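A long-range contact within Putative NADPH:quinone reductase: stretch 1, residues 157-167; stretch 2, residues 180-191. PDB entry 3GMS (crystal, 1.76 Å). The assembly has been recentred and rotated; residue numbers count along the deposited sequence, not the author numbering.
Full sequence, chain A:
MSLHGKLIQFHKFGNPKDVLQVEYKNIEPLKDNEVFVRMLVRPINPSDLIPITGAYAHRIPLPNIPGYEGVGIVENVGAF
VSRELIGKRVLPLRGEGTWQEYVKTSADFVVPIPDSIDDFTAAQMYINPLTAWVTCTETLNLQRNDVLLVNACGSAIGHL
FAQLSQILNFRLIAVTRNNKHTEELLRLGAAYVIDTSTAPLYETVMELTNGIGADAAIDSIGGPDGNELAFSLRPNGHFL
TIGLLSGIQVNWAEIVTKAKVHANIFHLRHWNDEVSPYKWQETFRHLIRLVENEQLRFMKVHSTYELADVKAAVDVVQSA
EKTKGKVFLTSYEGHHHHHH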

# COMPACT_ATOMS: atom_id res chain seq x y z
N ILE A 157 4.72 4.44 1.60
CA ILE A 157 3.56 5.01 2.29
C ILE A 157 3.98 6.21 3.17
O ILE A 157 3.25 7.19 3.26
N GLY A 158 5.17 6.12 3.74
CA GLY A 158 5.75 7.24 4.51
C GLY A 158 5.81 8.54 3.72
O GLY A 158 5.50 9.61 4.23
N HIS A 159 6.25 8.45 2.47
CA HIS A 159 6.32 9.61 1.59
C HIS A 159 4.94 10.15 1.31
O HIS A 159 4.76 11.33 1.09
N LEU A 160 3.93 9.28 1.32
CA LEU A 160 2.57 9.75 1.12
C LEU A 160 2.01 10.47 2.36
O LEU A 160 1.32 11.50 2.24
N PHE A 161 2.29 9.94 3.54
CA PHE A 161 1.86 10.61 4.77
C PHE A 161 2.43 12.05 4.84
O PHE A 161 1.74 12.98 5.25
N ALA A 162 3.68 12.21 4.38
CA ALA A 162 4.32 13.54 4.36
C ALA A 162 3.52 14.49 3.50
O ALA A 162 3.22 15.62 3.89
N GLN A 163 3.13 14.03 2.31
CA GLN A 163 2.31 14.87 1.46
C GLN A 163 0.91 15.12 2.00
O GLN A 163 0.39 16.24 1.91
N LEU A 164 0.25 14.07 2.51
CA LEU A 164 -1.06 14.25 3.13
C LEU A 164 -1.05 15.26 4.30
O LEU A 164 -2.05 15.95 4.54
N SER A 165 0.07 15.36 5.01
CA SER A 165 0.12 16.37 6.09
C SER A 165 -0.12 17.80 5.55
O SER A 165 -0.74 18.63 6.21
N GLN A 166 0.39 18.07 4.34
CA GLN A 166 0.22 19.36 3.69
C GLN A 166 -1.16 19.50 3.17
O GLN A 166 -1.79 20.53 3.40
N ILE A 167 -1.67 18.45 2.51
CA ILE A 167 -3.04 18.45 1.98
C ILE A 167 -4.11 18.61 3.07
O ILE A 167 -5.09 19.37 2.91
N LYS A 180 18.45 8.13 5.14
CA LYS A 180 18.36 7.92 3.67
C LYS A 180 17.22 8.65 2.99
O LYS A 180 17.36 9.07 1.83
N HIS A 181 16.11 8.85 3.69
CA HIS A 181 14.96 9.54 3.11
C HIS A 181 14.67 10.92 3.69
O HIS A 181 13.68 11.55 3.34
N THR A 182 15.54 11.40 4.59
CA THR A 182 15.27 12.62 5.35
C THR A 182 14.99 13.81 4.45
O THR A 182 13.95 14.47 4.62
N GLU A 183 15.87 14.06 3.48
CA GLU A 183 15.71 15.21 2.60
C GLU A 183 14.40 15.12 1.83
O GLU A 183 13.65 16.11 1.77
N GLU A 184 14.11 13.94 1.27
CA GLU A 184 12.89 13.75 0.49
C GLU A 184 11.66 13.98 1.39
O GLU A 184 10.77 14.74 1.01
N LEU A 185 11.66 13.38 2.58
CA LEU A 185 10.52 13.57 3.51
C LEU A 185 10.29 15.04 3.87
O LEU A 185 9.16 15.55 3.80
N LEU A 186 11.36 15.77 4.23
CA LEU A 186 11.18 17.19 4.46
C LEU A 186 10.63 17.96 3.26
O LEU A 186 9.70 18.75 3.43
N ARG A 187 11.19 17.72 2.06
CA ARG A 187 10.69 18.33 0.82
C ARG A 187 9.22 18.09 0.61
O ARG A 187 8.49 18.99 0.17
N LEU A 188 8.81 16.86 0.89
CA LEU A 188 7.42 16.45 0.67
C LEU A 188 6.50 17.01 1.73
O LEU A 188 5.29 17.01 1.55
N GLY A 189 7.05 17.50 2.83
CA GLY A 189 6.17 18.10 3.81
C GLY A 189 6.19 17.64 5.25
O GLY A 189 5.42 18.16 6.05
N ALA A 190 7.09 16.73 5.59
CA ALA A 190 7.23 16.30 6.96
C ALA A 190 7.74 17.47 7.83
O ALA A 190 8.70 18.16 7.46
N ALA A 191 7.09 17.69 8.97
CA ALA A 191 7.49 18.77 9.89
C ALA A 191 8.85 18.52 10.58
O ALA A 191 9.57 19.49 10.92

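Helix 157-167 packs against helix 182-188 and the turn that ends it, the two axes running 25° apart and approaching to 8.6 Å. Ile157 is out of reach; Gly158 brings its backbone O within 3.8 Å of Leu185 CD2. His159 (chi1 m) starts sideways, but its ring swings in among four residues: Leu185 CD2 lies over one face, 4.3 Å from the ring centroid in a CH-pi contact, His181 CD2 sits at the edge, 3.5 Å from His159 CE1, and Leu188 CD1 comes to 3.5 Å from His159 CD2. Leu160 and Leu164 (both mt) point away. Ala162 points toward the partner at its tightest backbone approach; its CB lies 3.9 Å from Leu188 CB, 4.2 Å from Leu185 CD2 and 4.3 Å from Ala190 CB. Gln163 (mt) lays its CG 3.7 Å from Leu188 CD2 (Leu188 also mt), while its NE2 donates to His159 O at 3.2 Å, within its own helix. Ser165 (p) likewise turns its OG back to Ala162 O, a 2.7 Å hydrogen bond. Gln166 (mm) supplies the one hydrogen bond between the stretches, from NE2 to Gly189 O at 2.7 Å. Gly189, with positive phi in a Schellman motif, has no side chain; a CB there would clash with Gln166 CG and Ala162 O.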

# COMPACT_ATOMS: atom_id res chain seq x y z
CB ILE A 157 2.70 3.97 3.06
CG1 ILE A 157 1.31 4.61 3.34
CG2 ILE A 157 3.38 3.50 4.33
CD1 ILE A 157 0.28 3.67 4.03
CB HIS A 159 6.93 9.20 0.25
CG HIS A 159 8.40 9.03 0.30
ND1 HIS A 159 9.03 8.16 1.16
CD2 HIS A 159 9.38 9.57 -0.46
CE1 HIS A 159 10.33 8.22 0.98
NE2 HIS A 159 10.57 9.07 -0.00
CB LEU A 160 1.64 8.61 0.67
CG LEU A 160 2.11 7.89 -0.60
CD1 LEU A 160 1.13 6.81 -1.00
CD2 LEU A 160 2.34 8.83 -1.76
CB PHE A 161 2.27 9.79 5.99
CG PHE A 161 1.37 8.60 6.26
CD1 PHE A 161 0.01 8.77 6.57
CD2 PHE A 161 1.88 7.31 6.24
CE1 PHE A 161 -0.81 7.65 6.82
CE2 PHE A 161 1.06 6.20 6.50
CZ PHE A 161 -0.31 6.38 6.81
CB ALA A 162 5.77 13.44 3.89
CB GLN A 163 2.23 14.25 0.04
CG GLN A 163 3.59 14.19 -0.65
CD GLN A 163 3.51 13.37 -1.93
OE1 GLN A 163 3.03 13.85 -2.94
NE2 GLN A 163 3.98 12.11 -1.87
CB LEU A 164 -1.63 12.92 3.59
CG LEU A 164 -2.12 12.06 2.41
CD1 LEU A 164 -2.44 10.66 2.94
CD2 LEU A 164 -3.34 12.65 1.72
CB SER A 165 1.39 16.26 6.91
OG SER A 165 2.52 16.79 6.24
CB GLN A 166 1.25 19.56 2.56
CG GLN A 166 2.67 19.44 3.11
CD GLN A 166 2.98 20.50 4.19
OE1 GLN A 166 2.59 21.66 4.05
NE2 GLN A 166 3.69 20.11 5.23
CB ILE A 167 -3.33 17.16 1.14
CG1 ILE A 167 -2.46 17.12 -0.13
CG2 ILE A 167 -4.81 17.09 0.73
CD1 ILE A 167 -2.30 15.70 -0.75
CB LYS A 180 18.28 6.43 3.34
CG LYS A 180 19.63 5.85 3.04
CD LYS A 180 19.80 4.52 3.70
CE LYS A 180 21.28 4.21 3.82
NZ LYS A 180 21.47 2.87 4.41
CB HIS A 181 13.72 8.63 3.18
CG HIS A 181 13.90 7.30 2.52
ND1 HIS A 181 14.49 6.22 3.16
CD2 HIS A 181 13.58 6.86 1.28
CE1 HIS A 181 14.50 5.18 2.34
NE2 HIS A 181 13.96 5.54 1.20
CB THR A 182 16.41 12.91 6.39
OG1 THR A 182 16.47 11.83 7.32
CG2 THR A 182 16.12 14.19 7.17
CB GLU A 183 16.90 15.38 1.63
CG GLU A 183 16.68 16.48 0.55
CD GLU A 183 16.69 17.91 1.11
OE1 GLU A 183 17.13 18.10 2.27
OE2 GLU A 183 16.27 18.86 0.40
CB GLU A 184 12.86 12.37 -0.16
CG GLU A 184 14.08 12.06 -1.07
CD GLU A 184 15.21 11.27 -0.37
OE1 GLU A 184 15.88 11.78 0.60
OE2 GLU A 184 15.46 10.13 -0.86
CB LEU A 185 10.66 12.70 4.77
CG LEU A 185 10.56 11.20 4.53
CD1 LEU A 185 10.99 10.46 5.74
CD2 LEU A 185 9.08 10.87 4.13
CB LEU A 186 12.47 17.87 4.97
CG LEU A 186 12.99 17.25 6.27
CD1 LEU A 186 14.44 17.65 6.45
CD2 LEU A 186 12.13 17.69 7.48
CB ARG A 187 11.40 17.77 -0.41
CG ARG A 187 12.72 18.39 -0.67
CD ARG A 187 13.23 18.05 -2.06
NE ARG A 187 14.62 18.49 -2.17
CZ ARG A 187 15.31 18.56 -3.30
NH1 ARG A 187 14.75 18.21 -4.45
NH2 ARG A 187 16.58 18.99 -3.28
CB LEU A 188 7.29 14.91 0.58
CG LEU A 188 7.89 14.33 -0.72
CD1 LEU A 188 8.10 12.85 -0.60
CD2 LEU A 188 7.02 14.66 -1.93
CB ALA A 190 8.17 15.13 7.06
CB ALA A 191 6.39 19.02 10.93